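Long-range contacts in putative uncharacterized protein Ta1305 (PDB 4RKS), which phosphorylates the 3-hydroxyl of (R)-mevalonate with ATP, a step in the alternative mevalonate pathway of extreme acidophiles: residues V36-I41 and S158-R163; T69-D74 and V113-Q118; I195-F200 and N298-V303. All coordinates share one frame; numbering follows the deposited sequence.

Contact 1 of 3, residues V36-I41 and S158-R163. With MEV ((R)-mevalonate), chain C.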
ATOM      1  N   VAL A  36      -0.792   5.629  -8.953  1.00 23.76           N
ATOM      2  CA  VAL A  36      -1.735   6.746  -9.114  1.00 20.08           C
ATOM      3  C   VAL A  36      -2.257   6.986  -7.712  1.00 20.00           C
ATOM      4  O   VAL A  36      -2.865   6.095  -7.103  1.00 19.59           O
ATOM      5  CB  VAL A  36      -2.879   6.442 -10.114  1.00 20.07           C
ATOM      6  CG1 VAL A  36      -3.915   7.595 -10.150  1.00 20.49           C
ATOM      7  CG2 VAL A  36      -2.304   6.214 -11.517  1.00 24.87           C
ATOM      8  N   LEU A  37      -1.975   8.173  -7.189  1.00 20.44           N
ATOM      9  CA  LEU A  37      -1.993   8.402  -5.757  1.00 24.16           C
ATOM     10  C   LEU A  37      -3.377   8.735  -5.246  1.00 33.55           C
ATOM     11  O   LEU A  37      -4.051   9.599  -5.805  1.00 20.91           O
ATOM     12  CB  LEU A  37      -1.010   9.527  -5.403  1.00 25.40           C
ATOM     13  CG  LEU A  37       0.439   9.199  -5.763  1.00 27.64           C
ATOM     14  CD1 LEU A  37       1.355  10.407  -5.544  1.00 21.56           C
ATOM     15  CD2 LEU A  37       0.893   8.007  -4.946  1.00 28.18           C
ATOM     16  N   LEU A  38      -3.786   8.071  -4.163  1.00 20.21           N
ATOM     17  CA  LEU A  38      -5.114   8.297  -3.603  1.00 21.15           C
ATOM     18  C   LEU A  38      -5.185   9.483  -2.639  1.00 22.99           C
ATOM     19  O   LEU A  38      -4.374   9.611  -1.726  1.00 24.71           O
ATOM     20  CB  LEU A  38      -5.605   7.044  -2.879  1.00 26.79           C
ATOM     21  CG  LEU A  38      -6.976   7.214  -2.228  1.00 24.29           C
ATOM     22  CD1 LEU A  38      -8.038   7.352  -3.310  1.00 24.60           C
ATOM     23  CD2 LEU A  38      -7.264   6.025  -1.322  1.00 24.11           C
ATOM     24  N   GLY A  39      -6.175  10.343  -2.851  1.00 27.23           N
ATOM     25  CA  GLY A  39      -6.503  11.371  -1.892  1.00 21.78           C
ATOM     26  C   GLY A  39      -8.002  11.500  -1.796  1.00 27.03           C
ATOM     27  O   GLY A  39      -8.664  11.867  -2.777  1.00 28.45           O
ATOM     28  N   GLY A  40      -8.546  11.201  -0.618  1.00 29.90           N
ATOM     29  CA  GLY A  40      -9.972  11.345  -0.391  1.00 27.11           C
ATOM     30  C   GLY A  40     -10.655  10.025  -0.107  1.00 31.71           C
ATOM     31  O   GLY A  40     -10.515   9.056  -0.856  1.00 26.07           O
ATOM     32  N   ILE A  41     -11.418  10.002   0.981  1.00 27.99           N
ATOM     33  CA  ILE A  41     -12.139   8.818   1.417  1.00 24.03           C
ATOM     34  C   ILE A  41     -13.630   9.182   1.591  1.00 30.99           C
ATOM     35  O   ILE A  41     -13.958  10.231   2.149  1.00 30.62           O
ATOM     36  CB  ILE A  41     -11.492   8.267   2.731  1.00 39.68           C
ATOM     37  CG1 ILE A  41     -10.834   6.917   2.480  1.00 40.75           C
ATOM     38  CG2 ILE A  41     -12.469   8.194   3.877  1.00 44.81           C
ATOM     39  CD1 ILE A  41      -9.750   6.969   1.463  1.00 38.27           C
ATOM     40  N   SER A 158      -7.692  -0.489   6.316  1.00 35.27           N
ATOM     41  CA  SER A 158      -6.818   0.369   5.524  1.00 36.88           C
ATOM     42  C   SER A 158      -7.361   0.501   4.110  1.00 35.76           C
ATOM     43  O   SER A 158      -7.625  -0.499   3.455  1.00 37.60           O
ATOM     44  CB  SER A 158      -5.391  -0.184   5.497  1.00 39.56           C
ATOM     45  OG  SER A 158      -4.579   0.550   4.601  1.00 45.84           O
ATOM     46  N   GLU A 159      -7.501   1.735   3.630  1.00 35.18           N
ATOM     47  CA  GLU A 159      -8.251   1.991   2.408  1.00 32.20           C
ATOM     48  C   GLU A 159      -7.594   1.411   1.153  1.00 30.36           C
ATOM     49  O   GLU A 159      -8.274   1.223   0.148  1.00 34.32           O
ATOM     50  CB  GLU A 159      -8.486   3.501   2.223  1.00 31.34           C
ATOM     51  CG  GLU A 159      -7.217   4.342   2.156  1.00 35.48           C
ATOM     52  CD  GLU A 159      -6.680   4.745   3.531  1.00 45.99           C
ATOM     53  OE1 GLU A 159      -7.268   4.333   4.559  1.00 43.81           O
ATOM     54  OE2 GLU A 159      -5.661   5.479   3.582  1.00 52.83           O
ATOM     55  N   SER A 160      -6.292   1.123   1.209  1.00 28.73           N
ATOM     56  CA  SER A 160      -5.586   0.524   0.069  1.00 32.13           C
ATOM     57  C   SER A 160      -5.207  -0.951   0.301  1.00 32.57           C
ATOM     58  O   SER A 160      -4.171  -1.427  -0.181  1.00 30.79           O
ATOM     59  CB  SER A 160      -4.328   1.330  -0.266  1.00 37.66           C
ATOM     60  OG  SER A 160      -4.654   2.652  -0.658  1.00 44.14           O
ATOM     61  N   ALA A 161      -6.058  -1.669   1.031  1.00 26.73           N
ATOM     62  CA  ALA A 161      -5.824  -3.074   1.338  1.00 19.39           C
ATOM     63  C   ALA A 161      -5.692  -3.919   0.066  1.00 19.01           C
ATOM     64  O   ALA A 161      -4.933  -4.896   0.030  1.00 21.60           O
ATOM     65  CB  ALA A 161      -6.946  -3.615   2.214  1.00 18.53           C
ATOM     66  N   GLY A 162      -6.428  -3.537  -0.972  1.00 18.48           N
ATOM     67  CA  GLY A 162      -6.464  -4.312  -2.206  1.00 20.82           C
ATOM     68  C   GLY A 162      -5.128  -4.405  -2.931  1.00 24.87           C
ATOM     69  O   GLY A 162      -4.865  -5.380  -3.635  1.00 16.64           O
ATOM     70  N   ARG A 163      -4.291  -3.380  -2.780  1.00 19.32           N
ATOM     71  CA  ARG A 163      -2.971  -3.377  -3.399  1.00 17.98           C
ATOM     72  C   ARG A 163      -2.180  -4.567  -2.880  1.00 20.60           C
ATOM     73  O   ARG A 163      -1.525  -5.284  -3.629  1.00 19.64           O
ATOM     74  CB  ARG A 163      -2.218  -2.076  -3.088  1.00 17.00           C
ATOM     75  CG  ARG A 163      -2.731  -0.822  -3.761  1.00 18.05           C
ATOM     76  CD  ARG A 163      -2.039   0.416  -3.133  1.00 23.01           C
ATOM     77  NE  ARG A 163      -2.447   1.671  -3.753  1.00 25.47           N
ATOM     78  CZ  ARG A 163      -2.013   2.876  -3.378  1.00 27.04           C
ATOM     79  NH1 ARG A 163      -1.158   3.002  -2.371  1.00 29.36           N
ATOM     80  NH2 ARG A 163      -2.440   3.960  -4.013  1.00 28.06           N
TER
HETATM   81  C8  MEV C 401      -3.117   5.938   0.448  1.00 46.73           C
HETATM   82  O8  MEV C 401      -4.221   5.712   1.303  1.00 54.93           O
HETATM   83  C2  MEV C 401      -2.621   7.346   0.688  1.00 31.79           C
HETATM   84  C3  MEV C 401      -1.250   7.706   0.140  1.00 31.76           C
HETATM   85  O7  MEV C 401      -0.267   6.760   0.472  1.00 36.31           O
HETATM   86  C4  MEV C 401      -1.288   7.851  -1.373  1.00 31.33           C
HETATM   87  C5  MEV C 401      -1.147   6.533  -2.112  1.00 28.97           C
HETATM   88  O3  MEV C 401      -0.250   5.691  -1.804  1.00 27.62           O
HETATM   89  O4  MEV C 401      -1.954   6.263  -3.033  1.00 31.08           O
HETATM   90  C6  MEV C 401      -0.869   9.030   0.764  1.00 31.12           C
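Leu38 and Arg163 meet across a bound (R)-mevalonate, both gripping its carboxylate. The backbone Leu38 N donates to MEV O4 at 2.8 Å in a nearly straight bond (175°). Arg163 takes both carboxylate oxygens side by side: NH1 reaches MEV O3 at 2.9 Å, while NH2 lies 2.5 Å from MEV O4, which therefore accepts two N-H groups. The arginine chain is extended from CG to NE (chi2 169°, chi3 178°), which carries the guanidinium out to the ligand with its edge turned to the carboxylate, and Ser160 OG sits 3.7 Å above the centre of one guanidinium face. With an alanine in place of Arg163 the carboxylate would probably lose its paired charge and two of its three bonds here, and be left free to turn about Leu38 N. At the other end of the ligand, Glu159 OE2 lies 2.7 Å from MEV O8. His211 holds that same OE2 by a hydrogen bond, and Arg47 forms a salt bridge with OE1, so both oxygens of the Glu159 carboxylate have protein partners. Behind these polar groups is an apolar layer: Ile41 CD1 packs on Glu159 CG at 3.7 Å, crossing that side chain at about a right angle, and Leu38 CD2 touches the same carbon at 3.9 Å. Leu38, Glu159 and Arg163 are substrate-binding residues of this GHMP kinase. Loop 36-41 lies against helices 220-238 and 243-262, Val36 touching both and Leu37 the second, while turn 158-161 leads into helix 161-166, where Ala161 packs against helix 128-141.

Contact 2 of 3, residues T69-D74 and V113-Q118; sequences TRIYAD and VSYSSQ
Two antiparallel neighbours in the N-terminal domain sheet, strands 66-73 and 113-120, pair here, and the second carries ATP-binding residues Tyr115 to Gln118. Arg70 and Ser116 form one hydrogen-bonded pair, with Arg70 N to Ser116 O at 2.8 Å, and Tyr72 and Ser114 the next, with Ser114 N to Tyr72 O at 2.9 Å; each pair also has the return bond. On the face bearing Tyr72 and Ser114, the tyrosine ring folds back over its partner. Its CG stands between the backbone N and carbonyl carbon (chi1 56°), which swings the ring across the strand boundary so that Ser114 CB sits over one face, 3.8 Å from the centroid, in a CH-pi contact. Ser114 OG turns instead to the loop end and donates to Asp74 OD2 at 2.6 Å, meeting it on the anti side and 21° out of the carboxylate plane. The same hydroxyl also bonds His78 N. On the face of Thr69, Ile71 and Tyr115, Thr69 OG1 lies in the plane of the Tyr115 ring, at its edge, 3.5 Å from CE1, and Thr69 CG2 touches the same edge carbon at 3.6 Å. Further along, Ile71 CG2 meets Val113 CB at 3.9 Å, and both side chains lie against Phe104 of helix 101-108. This face thus mixes apolar packing on helices 92-99 and 101-108 with a hydrogen bond from Thr69 OG1 to Ser133, while Ser114 OG, held by Asp74 and His78, links the residue just after strand 66-73 to the nucleotide-binding strand.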
ATOM      1  N   THR A  69       0.664 -12.112  10.481  1.00 24.78           N
ATOM      2  CA  THR A  69      -0.587 -12.088  11.222  1.00 26.96           C
ATOM      3  C   THR A  69      -0.903 -13.452  11.798  1.00 23.75           C
ATOM      4  O   THR A  69      -0.627 -14.467  11.170  1.00 21.60           O
ATOM      5  CB  THR A  69      -1.741 -11.638  10.311  1.00 24.35           C
ATOM      6  OG1 THR A  69      -1.664 -10.231  10.145  1.00 23.19           O
ATOM      7  CG2 THR A  69      -3.112 -12.002  10.896  1.00 26.84           C
ATOM      8  N   ARG A  70      -1.484 -13.465  12.995  1.00 19.13           N
ATOM      9  CA  ARG A  70      -1.990 -14.686  13.612  1.00 18.91           C
ATOM     10  C   ARG A  70      -3.412 -14.410  14.131  1.00 22.11           C
ATOM     11  O   ARG A  70      -3.632 -13.504  14.952  1.00 23.34           O
ATOM     12  CB  ARG A  70      -1.044 -15.141  14.736  1.00 27.52           C
ATOM     13  CG  ARG A  70      -1.538 -16.263  15.643  1.00 37.15           C
ATOM     14  CD  ARG A  70      -1.487 -17.633  15.000  1.00 40.70           C
ATOM     15  NE  ARG A  70      -0.234 -17.876  14.295  1.00 36.87           N
ATOM     16  CZ  ARG A  70       0.019 -18.961  13.564  1.00 34.05           C
ATOM     17  NH1 ARG A  70      -0.891 -19.934  13.450  1.00 29.41           N
ATOM     18  NH2 ARG A  70       1.188 -19.074  12.946  1.00 23.67           N
ATOM     19  N   ILE A  71      -4.377 -15.162  13.621  1.00 18.21           N
ATOM     20  CA  ILE A  71      -5.760 -15.084  14.117  1.00 18.61           C
ATOM     21  C   ILE A  71      -6.087 -16.401  14.786  1.00 22.61           C
ATOM     22  O   ILE A  71      -5.883 -17.468  14.202  1.00 24.13           O
ATOM     23  CB  ILE A  71      -6.757 -14.772  13.000  1.00 18.48           C
ATOM     24  CG1 ILE A  71      -6.532 -13.343  12.510  1.00 24.98           C
ATOM     25  CG2 ILE A  71      -8.214 -14.958  13.493  1.00 18.94           C
ATOM     26  CD1 ILE A  71      -7.174 -13.032  11.178  1.00 23.77           C
ATOM     27  N   TYR A  72      -6.551 -16.338  16.031  1.00 19.45           N
ATOM     28  CA  TYR A  72      -6.684 -17.557  16.818  1.00 19.84           C
ATOM     29  C   TYR A  72      -7.902 -17.522  17.725  1.00 20.46           C
ATOM     30  O   TYR A  72      -8.322 -16.457  18.184  1.00 20.65           O
ATOM     31  CB  TYR A  72      -5.406 -17.795  17.647  1.00 19.87           C
ATOM     32  CG  TYR A  72      -5.022 -16.630  18.551  1.00 30.20           C
ATOM     33  CD1 TYR A  72      -4.378 -15.507  18.040  1.00 25.49           C
ATOM     34  CD2 TYR A  72      -5.314 -16.652  19.905  1.00 30.68           C
ATOM     35  CE1 TYR A  72      -4.017 -14.446  18.866  1.00 26.56           C
ATOM     36  CE2 TYR A  72      -4.965 -15.597  20.739  1.00 28.46           C
ATOM     37  CZ  TYR A  72      -4.315 -14.500  20.211  1.00 29.28           C
ATOM     38  OH  TYR A  72      -3.969 -13.450  21.031  1.00 27.32           O
ATOM     39  N   ALA A  73      -8.481 -18.696  17.971  1.00 20.95           N
ATOM     40  CA  ALA A  73      -9.576 -18.824  18.940  1.00 26.64           C
ATOM     41  C   ALA A  73      -9.125 -18.302  20.298  1.00 25.25           C
ATOM     42  O   ALA A  73      -7.972 -18.514  20.687  1.00 22.87           O
ATOM     43  CB  ALA A  73     -10.025 -20.264  19.059  1.00 24.08           C
ATOM     44  N   ASP A  74     -10.037 -17.660  21.024  1.00 22.41           N
ATOM     45  CA  ASP A  74      -9.683 -17.017  22.293  1.00 26.10           C
ATOM     46  C   ASP A  74     -10.921 -16.875  23.198  1.00 23.64           C
ATOM     47  O   ASP A  74     -12.047 -17.052  22.738  1.00 29.72           O
ATOM     48  CB  ASP A  74      -9.040 -15.649  22.006  1.00 24.63           C
ATOM     49  CG  ASP A  74      -8.146 -15.170  23.133  1.00 33.20           C
ATOM     50  OD1 ASP A  74      -8.208 -15.756  24.231  1.00 36.29           O
ATOM     51  OD2 ASP A  74      -7.392 -14.200  22.920  1.00 22.42           O
ATOM     52  N   VAL A 113     -12.434 -14.554  18.330  1.00 23.12           N
ATOM     53  CA  VAL A 113     -11.040 -14.699  17.887  1.00 21.16           C
ATOM     54  C   VAL A 113     -10.213 -13.463  18.214  1.00 23.44           C
ATOM     55  O   VAL A 113     -10.753 -12.367  18.366  1.00 22.93           O
ATOM     56  CB  VAL A 113     -10.914 -14.974  16.363  1.00 21.49           C
ATOM     57  CG1 VAL A 113     -11.551 -16.303  15.994  1.00 25.78           C
ATOM     58  CG2 VAL A 113     -11.495 -13.804  15.522  1.00 20.37           C
ATOM     59  N   SER A 114      -8.902 -13.653  18.330  1.00 25.10           N
ATOM     60  CA  SER A 114      -7.987 -12.546  18.582  1.00 20.63           C
ATOM     61  C   SER A 114      -7.034 -12.362  17.390  1.00 24.36           C
ATOM     62  O   SER A 114      -6.851 -13.268  16.580  1.00 24.79           O
ATOM     63  CB  SER A 114      -7.195 -12.774  19.882  1.00 20.98           C
ATOM     64  OG  SER A 114      -7.996 -12.526  21.026  1.00 21.69           O
ATOM     65  N   TYR A 115      -6.450 -11.172  17.291  1.00 22.51           N
ATOM     66  CA  TYR A 115      -5.591 -10.798  16.167  1.00 21.58           C
ATOM     67  C   TYR A 115      -4.241 -10.322  16.695  1.00 19.27           C
ATOM     68  O   TYR A 115      -4.179  -9.445  17.540  1.00 19.65           O
ATOM     69  CB  TYR A 115      -6.267  -9.700  15.323  1.00 22.53           C
ATOM     70  CG  TYR A 115      -5.381  -8.941  14.328  1.00 24.88           C
ATOM     71  CD1 TYR A 115      -4.718  -9.590  13.290  1.00 29.74           C
ATOM     72  CD2 TYR A 115      -5.248  -7.562  14.419  1.00 31.08           C
ATOM     73  CE1 TYR A 115      -3.928  -8.873  12.385  1.00 31.89           C
ATOM     74  CE2 TYR A 115      -4.476  -6.846  13.522  1.00 27.78           C
ATOM     75  CZ  TYR A 115      -3.818  -7.497  12.514  1.00 26.72           C
ATOM     76  OH  TYR A 115      -3.059  -6.754  11.643  1.00 30.55           O
ATOM     77  N   SER A 116      -3.170 -10.902  16.178  1.00 18.87           N
ATOM     78  CA  SER A 116      -1.824 -10.535  16.573  1.00 21.28           C
ATOM     79  C   SER A 116      -1.011 -10.240  15.314  1.00 25.84           C
ATOM     80  O   SER A 116      -0.941 -11.054  14.380  1.00 22.85           O
ATOM     81  CB  SER A 116      -1.166 -11.639  17.406  1.00 25.81           C
ATOM     82  OG  SER A 116       0.165 -11.284  17.753  1.00 28.66           O
ATOM     83  N   SER A 117      -0.442  -9.042  15.299  1.00 26.48           N
ATOM     84  CA  SER A 117       0.324  -8.519  14.178  1.00 24.67           C
ATOM     85  C   SER A 117       1.805  -8.341  14.545  1.00 26.79           C
ATOM     86  O   SER A 117       2.113  -7.812  15.622  1.00 27.75           O
ATOM     87  CB  SER A 117      -0.266  -7.171  13.750  1.00 21.12           C
ATOM     88  OG  SER A 117       0.529  -6.586  12.741  1.00 31.93           O
ATOM     89  N   GLN A 118       2.707  -8.789  13.666  1.00 26.97           N
ATOM     90  CA  GLN A 118       4.135  -8.467  13.765  1.00 21.35           C
ATOM     91  C   GLN A 118       4.620  -7.902  12.431  1.00 25.65           C
ATOM     92  O   GLN A 118       4.633  -8.610  11.423  1.00 23.51           O
ATOM     93  CB  GLN A 118       4.962  -9.699  14.166  1.00 18.34           C
ATOM     94  CG  GLN A 118       4.479 -10.353  15.487  1.00 44.93           C
ATOM     95  CD  GLN A 118       5.433 -11.404  16.051  1.00 45.27           C
ATOM     96  OE1 GLN A 118       6.632 -11.382  15.779  1.00 59.71           O
ATOM     97  NE2 GLN A 118       4.900 -12.322  16.854  1.00 35.04           N
TER

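Contact 3 of 3, residues I195-F200 and N298-V303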
ATOM      1  N   ILE A 195      13.563  -0.665  -7.073  1.00 24.36           N
ATOM      2  CA  ILE A 195      13.252   0.635  -6.510  1.00 24.83           C
ATOM      3  C   ILE A 195      14.215   0.931  -5.373  1.00 26.06           C
ATOM      4  O   ILE A 195      14.322   0.152  -4.418  1.00 28.39           O
ATOM      5  CB  ILE A 195      11.792   0.700  -6.015  1.00 22.78           C
ATOM      6  CG1 ILE A 195      10.838   0.673  -7.217  1.00 19.05           C
ATOM      7  CG2 ILE A 195      11.552   1.962  -5.184  1.00 23.94           C
ATOM      8  CD1 ILE A 195       9.370   0.584  -6.850  1.00 19.46           C
ATOM      9  N   VAL A 196      14.947   2.033  -5.477  1.00 20.82           N
ATOM     10  CA  VAL A 196      15.751   2.464  -4.338  1.00 22.03           C
ATOM     11  C   VAL A 196      14.961   3.475  -3.504  1.00 20.45           C
ATOM     12  O   VAL A 196      14.614   4.557  -3.973  1.00 23.65           O
ATOM     13  CB  VAL A 196      17.103   3.075  -4.769  1.00 26.69           C
ATOM     14  CG1 VAL A 196      17.940   3.432  -3.528  1.00 25.46           C
ATOM     15  CG2 VAL A 196      17.851   2.102  -5.652  1.00 25.67           C
ATOM     16  N   ALA A 197      14.678   3.113  -2.258  1.00 27.10           N
ATOM     17  CA  ALA A 197      13.923   4.000  -1.379  1.00 20.32           C
ATOM     18  C   ALA A 197      14.860   4.863  -0.529  1.00 28.79           C
ATOM     19  O   ALA A 197      15.749   4.355   0.162  1.00 28.98           O
ATOM     20  CB  ALA A 197      12.979   3.189  -0.485  1.00 19.77           C
ATOM     21  N   PHE A 198      14.652   6.172  -0.589  1.00 32.26           N
ATOM     22  CA  PHE A 198      15.398   7.098   0.240  1.00 30.24           C
ATOM     23  C   PHE A 198      14.503   7.609   1.349  1.00 27.66           C
ATOM     24  O   PHE A 198      13.575   8.387   1.098  1.00 23.92           O
ATOM     25  CB  PHE A 198      15.935   8.257  -0.599  1.00 26.12           C
ATOM     26  CG  PHE A 198      16.932   7.830  -1.648  1.00 35.47           C
ATOM     27  CD1 PHE A 198      16.508   7.362  -2.879  1.00 28.76           C
ATOM     28  CD2 PHE A 198      18.295   7.896  -1.396  1.00 40.78           C
ATOM     29  CE1 PHE A 198      17.419   6.974  -3.842  1.00 36.68           C
ATOM     30  CE2 PHE A 198      19.213   7.502  -2.353  1.00 46.40           C
ATOM     31  CZ  PHE A 198      18.776   7.044  -3.578  1.00 45.78           C
ATOM     32  N   ALA A 199      14.795   7.175   2.577  1.00 28.21           N
ATOM     33  CA  ALA A 199      13.986   7.520   3.746  1.00 27.36           C
ATOM     34  C   ALA A 199      14.549   8.723   4.518  1.00 35.38           C
ATOM     35  O   ALA A 199      15.658   8.664   5.035  1.00 35.45           O
ATOM     36  CB  ALA A 199      13.870   6.309   4.664  1.00 26.71           C
ATOM     37  N   PHE A 200      13.786   9.811   4.594  1.00 32.40           N
ATOM     38  CA  PHE A 200      14.222  11.019   5.300  1.00 40.22           C
ATOM     39  C   PHE A 200      13.560  11.092   6.681  1.00 44.15           C
ATOM     40  O   PHE A 200      12.514  10.490   6.898  1.00 40.07           O
ATOM     41  CB  PHE A 200      13.895  12.271   4.481  1.00 38.13           C
ATOM     42  CG  PHE A 200      14.599  12.333   3.156  1.00 40.73           C
ATOM     43  CD1 PHE A 200      14.126  11.619   2.070  1.00 38.21           C
ATOM     44  CD2 PHE A 200      15.730  13.123   2.994  1.00 43.72           C
ATOM     45  CE1 PHE A 200      14.773  11.673   0.851  1.00 35.60           C
ATOM     46  CE2 PHE A 200      16.381  13.184   1.778  1.00 42.80           C
ATOM     47  CZ  PHE A 200      15.900  12.461   0.703  1.00 38.01           C
ATOM     48  N   ASN A 298       9.437   9.730   2.254  1.00 35.17           N
ATOM     49  CA  ASN A 298      10.276   8.863   1.453  1.00 32.49           C
ATOM     50  C   ASN A 298      10.261   9.268  -0.011  1.00 29.33           C
ATOM     51  O   ASN A 298       9.260   9.786  -0.519  1.00 28.20           O
ATOM     52  CB  ASN A 298       9.838   7.409   1.616  1.00 33.13           C
ATOM     53  CG  ASN A 298       9.715   7.003   3.068  1.00 34.80           C
ATOM     54  OD1 ASN A 298      10.715   6.866   3.762  1.00 28.04           O
ATOM     55  ND2 ASN A 298       8.482   6.812   3.536  1.00 35.57           N
ATOM     56  N   VAL A 299      11.395   9.066  -0.676  1.00 30.62           N
ATOM     57  CA  VAL A 299      11.469   9.214  -2.121  1.00 30.45           C
ATOM     58  C   VAL A 299      11.818   7.869  -2.729  1.00 28.13           C
ATOM     59  O   VAL A 299      12.901   7.317  -2.474  1.00 27.33           O
ATOM     60  CB  VAL A 299      12.508  10.266  -2.547  1.00 31.07           C
ATOM     61  CG1 VAL A 299      12.621  10.310  -4.071  1.00 27.56           C
ATOM     62  CG2 VAL A 299      12.143  11.622  -1.988  1.00 32.45           C
ATOM     63  N   TYR A 300      10.896   7.350  -3.531  1.00 26.37           N
ATOM     64  CA  TYR A 300      11.020   6.026  -4.140  1.00 23.44           C
ATOM     65  C   TYR A 300      11.503   6.148  -5.575  1.00 24.53           C
ATOM     66  O   TYR A 300      10.829   6.752  -6.397  1.00 30.42           O
ATOM     67  CB  TYR A 300       9.678   5.291  -4.118  1.00 21.10           C
ATOM     68  CG  TYR A 300       9.100   5.065  -2.750  1.00 23.53           C
ATOM     69  CD1 TYR A 300       9.586   4.046  -1.932  1.00 24.12           C
ATOM     70  CD2 TYR A 300       8.036   5.837  -2.286  1.00 20.76           C
ATOM     71  CE1 TYR A 300       9.038   3.815  -0.688  1.00 26.53           C
ATOM     72  CE2 TYR A 300       7.489   5.614  -1.042  1.00 22.40           C
ATOM     73  CZ  TYR A 300       7.993   4.602  -0.252  1.00 24.17           C
ATOM     74  OH  TYR A 300       7.459   4.376   0.983  1.00 29.29           O
ATOM     75  N   VAL A 301      12.670   5.591  -5.877  1.00 25.10           N
ATOM     76  CA  VAL A 301      13.242   5.764  -7.209  1.00 25.12           C
ATOM     77  C   VAL A 301      13.311   4.456  -7.988  1.00 28.89           C
ATOM     78  O   VAL A 301      14.082   3.542  -7.649  1.00 25.46           O
ATOM     79  CB  VAL A 301      14.650   6.391  -7.127  1.00 27.04           C
ATOM     80  CG1 VAL A 301      15.145   6.740  -8.506  1.00 28.47           C
ATOM     81  CG2 VAL A 301      14.603   7.632  -6.269  1.00 22.53           C
ATOM     82  N   ALA A 302      12.480   4.375  -9.026  1.00 24.98           N
ATOM     83  CA  ALA A 302      12.519   3.270  -9.967  1.00 22.38           C
ATOM     84  C   ALA A 302      13.763   3.362 -10.831  1.00 26.44           C
ATOM     85  O   ALA A 302      14.136   4.447 -11.271  1.00 25.45           O
ATOM     86  CB  ALA A 302      11.276   3.265 -10.840  1.00 26.46           C
ATOM     87  N   VAL A 303      14.379   2.216 -11.103  1.00 27.36           N
ATOM     88  CA  VAL A 303      15.598   2.176 -11.887  1.00 25.49           C
ATOM     89  C   VAL A 303      15.747   0.802 -12.545  1.00 22.00           C
ATOM     90  O   VAL A 303      15.249  -0.209 -12.027  1.00 23.79           O
ATOM     91  CB  VAL A 303      16.839   2.498 -10.995  1.00 27.87           C
ATOM     92  CG1 VAL A 303      17.033   1.426  -9.933  1.00 24.15           C
ATOM     93  CG2 VAL A 303      18.122   2.674 -11.819  1.00 29.16           C
TER
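Strands 195-199 and 298-303 run antiparallel, their axes 4.5 Å apart at closest approach and 161° between directions, with Val196-Val301 and Phe198-Val299 as the hydrogen-bonded pairs. Phe198 N donates to Val299 O at 2.8 Å in a nearly straight bond (172°). Val301 N reaches Val196 O at 2.9 Å. On the face carrying the bonded pairs' side chains, Phe198 reaches over two residues of the other strand. Its CG is anti to the carbonyl carbon (chi1 -64°), which lays the ring along the neighbouring strand: Val299 O lies in the ring plane at its edge, and CE1 touches Val301 CG2 at 3.8 Å, the two side chains crossing at a slant. Two residues on, Phe200 brings CE1 to 3.9 Å from Val299 CG2. Helix 271-283 closes over this layer, with Leu276 against both phenylalanines and Leu280 against Val301, and helix 308-312 packs on Val196 and Val301 through Leu311. The other face is more mixed. Ala197 CB rests by the Tyr300 ring, 3.8 Å from CD1, and Ile195 CG2 comes to Tyr300 CB at 4.0 Å, close to the plane of the ring. At the far end the Asn298 amide bends back until OD1 is 3.3 Å from Ala199 CB. This is structural packing in the sheet, where strand 193-199 is flanked by strands 298-304 and 321-327. The chemistry is that of a hydrophobic core: branched aliphatics and two phenylalanines fill the space between sheet and helices, while the small alanines on the reverse face let the Tyr300 ring and the Asn298 amide lie directly against them.

Overall arrangement
Along the chain, contact 2 falls between the two segments of contact 1, and contact 3 opens only after both have closed. Contacts 1 and 2 lie within the N-terminal decarboxylase-like domain, their centres 25 Å apart; segment 298-303 of contact 3 belongs to the C-terminal domain of mevalonate-3-kinase. Contact 1, with the mevalonate site, is near the middle of the molecule, its centre about 7 Å from that of the chain and about 20 Å from that of contact 3. Contacts 2 and 3 lie on opposite sides of the chain's centre, 33 Å apart between centres. Loop 36-41 packs on helices 220-238 and 243-262 of the C-terminal part, so the pocket takes in both parts of the chain.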